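Local coordinates for calcium-regulated actin-bundling protein (Dictyostelium discoideum, PDB 4X3N) that binds and bundles actin filaments under calcium control and may contribute to the structure and reorganisation of filopodia and pseudopodia during cell movement, at residues I72-M77 with Q83-Y88; I242-A247 with R281-K286; E201-R206 with A226-G231. One frame throughout, in Å; residues are numbered along the deposited sequence.

Interaction 1: residues I72-M77 with Q83-Y88; sequences IKYADM and QLVFKY
Tyr88 OH is held by two partners: it donates to Asp76 OD2 at 2.6 Å and takes a hydrogen bond from the backbone N of Gly91. The carboxylate oxygen lies in the plane of the phenol, at its edge, and is met on its anti lone pair, away from OD1; the two flat groups are turned 70° against each other. With CG of Tyr88 anti to the backbone N (chi1 170°), the ring reaches across to the helix and carries its hydroxyl to the acid. Asp76 OD2 serves a second partner, the ammonium of Lys80, so one oxygen joins a neutral donor and a charged one.

Met77 lies over one face of the Tyr88 ring. Its CG makes a CH-pi contact 3.5 Å from the ring centroid, displaced toward the CD1 side, and SD follows over the face 4.4 Å from the same centroid, a Met-aromatic contact. The chain then bends (chi3 70°), bringing CE within 3.5 Å of Gln83 O, where the polypeptide passes close to the helix again. An unbranched, polarisable thioether suits this place because it can follow both an aromatic face and a backbone. Lys73 adds its methylenes at the ring's CE2 side, CB 4.0 Å from CE2 of Tyr88, while its ammonium turns to Glu70. Farther out, Tyr74 OH touches Val85 CG1 at 3.5 Å, the ring meeting the methyl obliquely.

Phe42 of helix 42-57 packs on Lys73, Asp76 and Tyr88, adding an apolar neighbour to the polar junction. With Lys80 and a phenol both directed at OD2, the Asp76 carboxylate is probably stabilised as the anion, and its short bond to Tyr88 ties the loop after helix 61-79 back onto that helix.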
loop_
_atom_site.group_PDB
_atom_site.type_symbol
_atom_site.label_atom_id
_atom_site.label_comp_id
_atom_site.label_asym_id
_atom_site.label_seq_id
_atom_site.Cartn_x
_atom_site.Cartn_y
_atom_site.Cartn_z
ATOM N N ILE A 72 -11.045 -12.497 10.577
ATOM C CA ILE A 72 -10.450 -11.278 10.087
ATOM C C ILE A 72 -9.002 -11.342 10.407
ATOM O O ILE A 72 -8.159 -10.908 9.584
ATOM C CB ILE A 72 -11.160 -9.967 10.577
ATOM C CG1 ILE A 72 -10.832 -8.766 9.674
ATOM C CG2 ILE A 72 -10.828 -9.636 12.005
ATOM C CD1 ILE A 72 -11.726 -7.508 9.831
ATOM N N LYS A 73 -8.679 -11.928 11.546
ATOM C CA LYS A 73 -7.312 -12.157 11.891
ATOM C C LYS A 73 -6.603 -13.056 10.908
ATOM O O LYS A 73 -5.465 -12.750 10.525
ATOM C CB LYS A 73 -7.154 -12.747 13.273
ATOM C CG LYS A 73 -7.536 -11.773 14.368
ATOM C CD LYS A 73 -7.075 -12.281 15.705
ATOM C CE LYS A 73 -7.905 -13.469 16.109
ATOM N NZ LYS A 73 -7.398 -13.936 17.416
ATOM N N TYR A 74 -7.219 -14.151 10.516
ATOM C CA TYR A 74 -6.565 -15.025 9.551
ATOM C C TYR A 74 -6.356 -14.332 8.201
ATOM O O TYR A 74 -5.346 -14.545 7.573
ATOM C CB TYR A 74 -7.296 -16.329 9.356
ATOM C CG TYR A 74 -6.788 -17.345 10.373
ATOM C CD1 TYR A 74 -5.564 -17.974 10.200
ATOM C CD2 TYR A 74 -7.500 -17.614 11.537
ATOM C CE1 TYR A 74 -5.083 -18.872 11.136
ATOM C CE2 TYR A 74 -7.031 -18.506 12.481
ATOM C CZ TYR A 74 -5.827 -19.128 12.277
ATOM O OH TYR A 74 -5.374 -20.023 13.210
ATOM N N ALA A 75 -7.314 -13.519 7.787
ATOM C CA ALA A 75 -7.193 -12.791 6.510
ATOM C C ALA A 75 -6.059 -11.801 6.549
ATOM O O ALA A 75 -5.251 -11.745 5.596
ATOM C CB ALA A 75 -8.506 -12.157 6.132
ATOM N N ASP A 76 -5.924 -11.097 7.683
ATOM C CA ASP A 76 -4.824 -10.189 7.927
ATOM C C ASP A 76 -3.453 -10.895 7.982
ATOM O O ASP A 76 -2.463 -10.435 7.370
ATOM C CB ASP A 76 -5.044 -9.411 9.237
ATOM C CG ASP A 76 -4.146 -8.231 9.356
ATOM O OD1 ASP A 76 -4.018 -7.446 8.410
ATOM O OD2 ASP A 76 -3.528 -8.040 10.402
ATOM N N MET A 77 -3.388 -12.005 8.716
ATOM C CA MET A 77 -2.155 -12.823 8.760
ATOM C C MET A 77 -1.645 -13.207 7.377
ATOM O O MET A 77 -0.466 -13.081 7.076
ATOM C CB MET A 77 -2.428 -14.106 9.503
ATOM C CG MET A 77 -2.416 -13.894 11.024
ATOM S SD MET A 77 -3.016 -15.366 11.901
ATOM C CE MET A 77 -1.650 -16.478 11.591
ATOM N N GLN A 83 2.046 -17.175 9.258
ATOM C CA GLN A 83 1.356 -18.455 9.316
ATOM C C GLN A 83 0.957 -18.841 10.749
ATOM O O GLN A 83 -0.015 -19.545 10.935
ATOM C CB GLN A 83 2.275 -19.573 8.804
ATOM C CG GLN A 83 2.612 -19.487 7.339
ATOM C CD GLN A 83 3.667 -18.453 7.035
ATOM O OE1 GLN A 83 4.740 -18.385 7.669
ATOM N NE2 GLN A 83 3.366 -17.607 6.048
ATOM N N LEU A 84 1.744 -18.446 11.750
ATOM C CA LEU A 84 1.555 -18.962 13.083
ATOM C C LEU A 84 0.969 -17.857 13.980
ATOM O O LEU A 84 1.511 -16.734 14.056
ATOM C CB LEU A 84 2.891 -19.494 13.611
ATOM C CG LEU A 84 3.454 -20.629 12.755
ATOM C CD1 LEU A 84 4.932 -20.821 13.070
ATOM C CD2 LEU A 84 2.649 -21.912 12.946
ATOM N N VAL A 85 -0.113 -18.188 14.677
ATOM C CA VAL A 85 -0.811 -17.174 15.490
ATOM C C VAL A 85 0.057 -16.498 16.517
ATOM O O VAL A 85 -0.151 -15.348 16.785
ATOM C CB VAL A 85 -2.105 -17.694 16.164
ATOM C CG1 VAL A 85 -3.064 -18.237 15.102
ATOM C CG2 VAL A 85 -1.817 -18.771 17.156
ATOM N N PHE A 86 1.024 -17.210 17.089
ATOM C CA PHE A 86 1.869 -16.669 18.146
ATOM C C PHE A 86 2.930 -15.732 17.646
ATOM O O PHE A 86 3.659 -15.138 18.451
ATOM C CB PHE A 86 2.503 -17.789 19.019
ATOM C CG PHE A 86 3.428 -18.692 18.287
ATOM C CD1 PHE A 86 4.767 -18.362 18.164
ATOM C CD2 PHE A 86 2.981 -19.901 17.747
ATOM C CE1 PHE A 86 5.649 -19.189 17.515
ATOM C CE2 PHE A 86 3.861 -20.758 17.100
ATOM C CZ PHE A 86 5.196 -20.385 16.964
ATOM N N LYS A 87 3.009 -15.551 16.343
ATOM C CA LYS A 87 3.929 -14.561 15.754
ATOM C C LYS A 87 3.122 -13.404 15.135
ATOM O O LYS A 87 3.639 -12.571 14.408
ATOM C CB LYS A 87 4.743 -15.217 14.689
ATOM C CG LYS A 87 5.506 -16.445 15.168
ATOM C CD LYS A 87 6.091 -17.203 13.974
ATOM C CE LYS A 87 7.333 -16.485 13.462
ATOM N NZ LYS A 87 8.388 -16.460 14.545
ATOM N N TYR A 88 1.838 -13.338 15.408
ATOM C CA TYR A 88 1.029 -12.358 14.722
ATOM C C TYR A 88 0.793 -11.174 15.620
ATOM O O TYR A 88 0.295 -11.357 16.693
ATOM C CB TYR A 88 -0.257 -13.076 14.298
ATOM C CG TYR A 88 -1.290 -12.172 13.803
ATOM C CD1 TYR A 88 -1.038 -11.352 12.717
ATOM C CD2 TYR A 88 -2.546 -12.096 14.427
ATOM C CE1 TYR A 88 -2.024 -10.528 12.232
ATOM C CE2 TYR A 88 -3.507 -11.237 13.973
ATOM C CZ TYR A 88 -3.225 -10.446 12.903
ATOM O OH TYR A 88 -4.140 -9.609 12.420
#

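Interaction 2: residues I242-A247 with R281-K286; sequences ISAEAA and RDLEEK
The flat carboxylate of Glu245 ends a chain whose CG rests on Leu283 CD2 at 4.0 Å. Its two oxygens go to different cations, OE1 to Lys287 on the facing helix and OE2 to Arg249 one turn further along its own. The other planar group here, the guanidinium of Arg281, receives Glu285 OE1 at its edge: NH1 donates over 2.9 Å, nearly straight at 169°, with the oxygen only 6° out of the guanidinium plane. Seen from the acid, the donor comes on the anti side and is tilted from the carboxylate plane. Glu62 takes NE of the same guanidinium, linking it to helix 61-79.

Between the helices the contact itself is made by Leu283. Its CG is anti to the backbone N (chi1 -180°), which sends both methyls across to helix 232-255. CD1 meets the CB of Ala244 at 4.0 Å and the backbone N of Glu245 at 3.9 Å, while CD2 lies against the CA and CG of Glu245. The side chains of Glu245 and Leu283 cross at about a right angle; CB and CG of the acid lie against the leucine methyls, while its carboxylate goes on to Lys287 and Arg249. Alanine suits position 244 because a single methyl allows the helices to approach, with CA atoms of Glu245 and Leu283 6.8 Å apart.

Ala244 also touches Val193 of helix 181-211, and Lys286 packs on the same valine while its ammonium pairs with Asp282 through a weak hydrogen bond and bonds Asn194 of helix 181-211. Small and branched apolar residues inside, with ion pairs spaced four residues apart along the flanks, are characteristic of an α-helical bundle, here one that joins helices 181-211, 232-255 and 273-290.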
loop_
_atom_site.group_PDB
_atom_site.type_symbol
_atom_site.label_atom_id
_atom_site.label_comp_id
_atom_site.label_asym_id
_atom_site.label_seq_id
_atom_site.Cartn_x
_atom_site.Cartn_y
_atom_site.Cartn_z
ATOM N N ILE A 242 -1.900 -16.168 35.840
ATOM C CA ILE A 242 -2.448 -15.895 37.164
ATOM C C ILE A 242 -2.634 -14.405 37.273
ATOM O O ILE A 242 -3.673 -13.942 37.731
ATOM C CB ILE A 242 -1.522 -16.451 38.265
ATOM C CG1 ILE A 242 -1.489 -17.969 38.151
ATOM C CG2 ILE A 242 -1.990 -16.001 39.643
ATOM C CD1 ILE A 242 -0.539 -18.637 39.125
ATOM N N SER A 243 -1.655 -13.634 36.802
ATOM C CA SER A 243 -1.803 -12.205 36.897
ATOM C C SER A 243 -2.998 -11.780 36.127
ATOM O O SER A 243 -3.707 -10.879 36.565
ATOM C CB SER A 243 -0.635 -11.449 36.356
ATOM O OG SER A 243 0.496 -12.027 36.940
ATOM N N ALA A 244 -3.132 -12.321 34.919
ATOM C CA ALA A 244 -4.272 -11.900 34.045
ATOM C C ALA A 244 -5.562 -12.151 34.762
ATOM O O ALA A 244 -6.482 -11.324 34.749
ATOM C CB ALA A 244 -4.293 -12.669 32.738
ATOM N N GLU A 245 -5.648 -13.348 35.329
ATOM C CA GLU A 245 -6.871 -13.789 35.969
ATOM C C GLU A 245 -7.260 -12.917 37.126
ATOM O O GLU A 245 -8.440 -12.571 37.308
ATOM C CB GLU A 245 -6.751 -15.254 36.435
ATOM C CG GLU A 245 -8.021 -15.697 37.155
ATOM C CD GLU A 245 -8.224 -17.217 37.194
ATOM O OE1 GLU A 245 -7.418 -17.998 36.688
ATOM O OE2 GLU A 245 -9.213 -17.660 37.762
ATOM N N ALA A 246 -6.268 -12.532 37.917
ATOM C CA ALA A 246 -6.504 -11.631 39.035
ATOM C C ALA A 246 -6.928 -10.282 38.536
ATOM O O ALA A 246 -7.783 -9.608 39.112
ATOM C CB ALA A 246 -5.254 -11.494 39.920
ATOM N N ALA A 247 -6.314 -9.820 37.486
ATOM C CA ALA A 247 -6.667 -8.511 37.033
ATOM C C ALA A 247 -8.101 -8.555 36.427
ATOM O O ALA A 247 -8.908 -7.640 36.622
ATOM C CB ALA A 247 -5.679 -8.051 35.992
ATOM N N ARG A 281 -13.913 -14.252 28.379
ATOM C CA ARG A 281 -13.780 -15.211 27.292
ATOM C C ARG A 281 -12.355 -15.539 26.876
ATOM O O ARG A 281 -11.989 -16.697 26.597
ATOM C CB ARG A 281 -14.522 -14.667 26.067
ATOM C CG ARG A 281 -14.639 -15.653 24.937
ATOM C CD ARG A 281 -15.518 -16.826 25.354
ATOM N NE ARG A 281 -15.659 -17.763 24.255
ATOM C CZ ARG A 281 -14.720 -18.637 23.871
ATOM N NH1 ARG A 281 -13.559 -18.709 24.505
ATOM N NH2 ARG A 281 -14.946 -19.446 22.816
ATOM N N ASP A 282 -11.553 -14.498 26.794
ATOM C CA ASP A 282 -10.194 -14.622 26.282
ATOM C C ASP A 282 -9.310 -15.344 27.306
ATOM O O ASP A 282 -8.565 -16.277 26.980
ATOM C CB ASP A 282 -9.725 -13.222 25.988
ATOM C CG ASP A 282 -8.494 -13.198 25.159
ATOM O OD1 ASP A 282 -8.549 -13.806 24.076
ATOM O OD2 ASP A 282 -7.513 -12.538 25.558
ATOM N N LEU A 283 -9.446 -14.939 28.566
ATOM C CA LEU A 283 -8.827 -15.654 29.687
ATOM C C LEU A 283 -9.191 -17.099 29.666
ATOM O O LEU A 283 -8.335 -17.949 29.783
ATOM C CB LEU A 283 -9.291 -15.101 31.004
ATOM C CG LEU A 283 -8.730 -15.746 32.265
ATOM C CD1 LEU A 283 -7.224 -15.436 32.416
ATOM C CD2 LEU A 283 -9.547 -15.238 33.473
ATOM N N GLU A 284 -10.478 -17.375 29.514
ATOM C CA GLU A 284 -10.943 -18.767 29.430
ATOM C C GLU A 284 -10.193 -19.554 28.336
ATOM O O GLU A 284 -9.657 -20.632 28.589
ATOM C CB GLU A 284 -12.469 -18.715 29.195
ATOM C CG GLU A 284 -13.181 -20.025 28.888
ATOM C CD GLU A 284 -14.648 -19.811 28.388
ATOM O OE1 GLU A 284 -15.149 -20.665 27.638
ATOM O OE2 GLU A 284 -15.315 -18.800 28.720
ATOM N N GLU A 285 -10.151 -19.002 27.125
ATOM C CA GLU A 285 -9.451 -19.594 25.977
ATOM C C GLU A 285 -7.979 -19.834 26.310
ATOM O O GLU A 285 -7.423 -20.933 26.155
ATOM C CB GLU A 285 -9.558 -18.641 24.764
ATOM C CG GLU A 285 -9.232 -19.251 23.402
ATOM C CD GLU A 285 -10.172 -20.365 23.047
ATOM O OE1 GLU A 285 -11.293 -20.357 23.588
ATOM O OE2 GLU A 285 -9.791 -21.257 22.255
ATOM N N LYS A 286 -7.361 -18.810 26.856
ATOM C CA LYS A 286 -5.965 -18.938 27.201
ATOM C C LYS A 286 -5.737 -20.052 28.178
ATOM O O LYS A 286 -4.765 -20.811 28.005
ATOM C CB LYS A 286 -5.402 -17.594 27.693
ATOM C CG LYS A 286 -5.107 -16.620 26.543
ATOM C CD LYS A 286 -5.277 -15.183 26.973
ATOM C CE LYS A 286 -4.386 -14.231 26.138
ATOM N NZ LYS A 286 -4.779 -14.053 24.709
#

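Interaction 3: residues E201-R206 with A226-G231; sequences EEEKAR and AQIDSG
Ile228 pushes its CD1 methyl against the side of helix 181-211, where Lys204 and Glu203 receive it in two different ways. The lysine chain crosses the isoleucine at about a right angle, and its CG is 3.7 Å from Ile228 CD1. The glutamate instead runs past the isoleucine in the opposite direction, its CG 4.2 Å from the same Ile228 CD1. Because CG1 of Ile228 stands anti to the backbone N and the next torsion is also extended (chi2 162°), the methyl reaches the helix surface and also touches the CA of Lys204. Both charged residues thus lend methylenes to an apolar contact and keep their polar ends away from it.

Glu203 bends at chi2 (70°), which sets its carboxylate toward Arg206, whose NE donates to Glu203 OE1 at 3.0 Å, within the guanidinium plane. Lys204 NZ makes a weak hydrogen bond to Tyr200 OH, and that hydroxyl also bonds Asp229; Lys204 NZ and Asp229 OD1 stay 5.2 Å apart, too far for a salt bridge, though their opposite charges may attract weakly.

Beyond Ile228 the chain turns. Gln227 O accepts from both the backbone N and the OG of Ser230, the hydroxyl at 2.8 Å, and Ser230 OG in turn accepts from Gln227 NE2. Serine suits this bend because its hydroxyl can both donate to a carbonyl and accept from an amide. Gly231 then takes the N-cap position of helix 232-255. The contact packs the chain between helices 220-227 and 232-255 back on helix 181-211, a surface contact of the α-helical C-terminal actin-bundling region.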
loop_
_atom_site.group_PDB
_atom_site.type_symbol
_atom_site.label_atom_id
_atom_site.label_comp_id
_atom_site.label_asym_id
_atom_site.label_seq_id
_atom_site.Cartn_x
_atom_site.Cartn_y
_atom_site.Cartn_z
ATOM N N GLU A 201 6.285 -20.416 22.703
ATOM C CA GLU A 201 6.179 -21.108 21.418
ATOM C C GLU A 201 7.373 -20.836 20.546
ATOM O O GLU A 201 7.758 -21.688 19.757
ATOM C CB GLU A 201 4.913 -20.734 20.673
ATOM C CG GLU A 201 3.680 -21.092 21.433
ATOM C CD GLU A 201 3.238 -22.559 21.329
ATOM O OE1 GLU A 201 3.954 -23.430 20.842
ATOM O OE2 GLU A 201 2.131 -22.810 21.813
ATOM N N GLU A 202 8.046 -19.686 20.695
ATOM C CA GLU A 202 9.245 -19.489 19.815
ATOM C C GLU A 202 10.379 -20.381 20.238
ATOM O O GLU A 202 11.109 -20.960 19.412
ATOM C CB GLU A 202 9.673 -18.010 19.756
ATOM C CG GLU A 202 8.865 -17.250 18.693
ATOM C CD GLU A 202 9.031 -15.745 18.751
ATOM O OE1 GLU A 202 9.686 -15.282 19.719
ATOM O OE2 GLU A 202 8.498 -15.047 17.841
ATOM N N GLU A 203 10.554 -20.488 21.523
ATOM C CA GLU A 203 11.565 -21.385 22.017
ATOM C C GLU A 203 11.272 -22.871 21.699
ATOM O O GLU A 203 12.160 -23.628 21.484
ATOM C CB GLU A 203 11.608 -21.252 23.508
ATOM C CG GLU A 203 12.451 -22.288 24.227
ATOM C CD GLU A 203 13.922 -22.097 23.972
ATOM O OE1 GLU A 203 14.311 -21.272 23.113
ATOM O OE2 GLU A 203 14.715 -22.820 24.607
ATOM N N LYS A 204 10.033 -23.298 21.835
ATOM C CA LYS A 204 9.641 -24.620 21.424
ATOM C C LYS A 204 10.063 -24.851 19.987
ATOM O O LYS A 204 10.693 -25.856 19.687
ATOM C CB LYS A 204 8.141 -24.724 21.524
ATOM C CG LYS A 204 7.687 -26.022 22.077
ATOM C CD LYS A 204 6.184 -26.196 21.941
ATOM C CE LYS A 204 5.659 -26.587 23.282
ATOM N NZ LYS A 204 4.195 -26.773 23.163
ATOM N N ALA A 205 9.734 -23.903 19.101
ATOM C CA ALA A 205 10.051 -24.020 17.697
ATOM C C ALA A 205 11.517 -23.903 17.372
ATOM O O ALA A 205 11.988 -24.504 16.393
ATOM C CB ALA A 205 9.267 -23.042 16.866
ATOM N N ARG A 206 12.234 -23.135 18.175
ATOM C CA ARG A 206 13.663 -23.081 18.061
ATOM C C ARG A 206 14.194 -24.483 18.299
ATOM O O ARG A 206 14.920 -25.027 17.471
ATOM C CB ARG A 206 14.294 -22.153 19.119
ATOM C CG ARG A 206 15.603 -21.509 18.670
ATOM C CD ARG A 206 16.750 -21.548 19.700
ATOM N NE ARG A 206 16.391 -21.801 21.084
ATOM C CZ ARG A 206 17.128 -22.497 21.956
ATOM N NH1 ARG A 206 18.284 -23.011 21.642
ATOM N NH2 ARG A 206 16.710 -22.693 23.175
ATOM N N ALA A 226 11.732 -31.865 25.354
ATOM C CA ALA A 226 10.984 -32.800 26.177
ATOM C C ALA A 226 10.701 -32.214 27.531
ATOM O O ALA A 226 9.676 -32.488 28.119
ATOM C CB ALA A 226 11.758 -34.116 26.330
ATOM N N GLN A 227 11.613 -31.404 28.045
ATOM C CA GLN A 227 11.456 -30.873 29.391
ATOM C C GLN A 227 10.742 -29.492 29.455
ATOM O O GLN A 227 10.501 -28.944 30.542
ATOM C CB GLN A 227 12.833 -30.791 30.031
ATOM C CG GLN A 227 12.782 -30.777 31.555
ATOM C CD GLN A 227 12.297 -32.098 32.154
ATOM O OE1 GLN A 227 13.074 -33.041 32.299
ATOM N NE2 GLN A 227 11.021 -32.161 32.527
ATOM N N ILE A 228 10.358 -28.973 28.289
ATOM C CA ILE A 228 10.074 -27.546 28.140
ATOM C C ILE A 228 9.064 -26.995 29.105
ATOM O O ILE A 228 9.190 -25.850 29.537
ATOM C CB ILE A 228 9.624 -27.185 26.706
ATOM C CG1 ILE A 228 9.691 -25.685 26.517
ATOM C CG2 ILE A 228 8.215 -27.704 26.422
ATOM C CD1 ILE A 228 9.691 -25.266 25.086
ATOM N N ASP A 229 8.069 -27.774 29.469
ATOM C CA ASP A 229 7.042 -27.243 30.344
ATOM C C ASP A 229 7.386 -27.206 31.827
ATOM O O ASP A 229 6.559 -26.857 32.636
ATOM C CB ASP A 229 5.763 -27.995 30.129
ATOM C CG ASP A 229 5.222 -27.770 28.767
ATOM O OD1 ASP A 229 5.472 -26.691 28.173
ATOM O OD2 ASP A 229 4.538 -28.675 28.274
ATOM N N SER A 230 8.611 -27.551 32.178
ATOM C CA SER A 230 9.068 -27.300 33.520
ATOM C C SER A 230 10.212 -26.289 33.393
ATOM O O SER A 230 10.964 -26.057 34.322
ATOM C CB SER A 230 9.496 -28.643 34.166
ATOM O OG SER A 230 10.415 -29.346 33.328
ATOM N N GLY A 231 10.324 -25.661 32.228
ATOM C CA GLY A 231 11.354 -24.642 31.992
ATOM C C GLY A 231 10.909 -23.242 32.375
ATOM O O GLY A 231 9.807 -23.029 32.823
#

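In the fold
Interaction 2 is the buried contact of the three, leucine and alanine packing between helices 232-255 and 273-290. Interaction 1 is partly buried and combines a gripped hydroxyl with a methionine on an aromatic face, whereas interaction 3, on the surface, relies on methylenes of charged residues. Helix 181-211 unites them: it supplies one side of interaction 3, covers Ala244 and Lys286 in interaction 2, and meets the loop of interaction 1, where Phe86 packs on Glu201 and Glu202 and Lys87 forms a long, weak ion pair with Glu202. Interactions 2 and 3 do not touch, but segment 226-231 leads directly into helix 232-255.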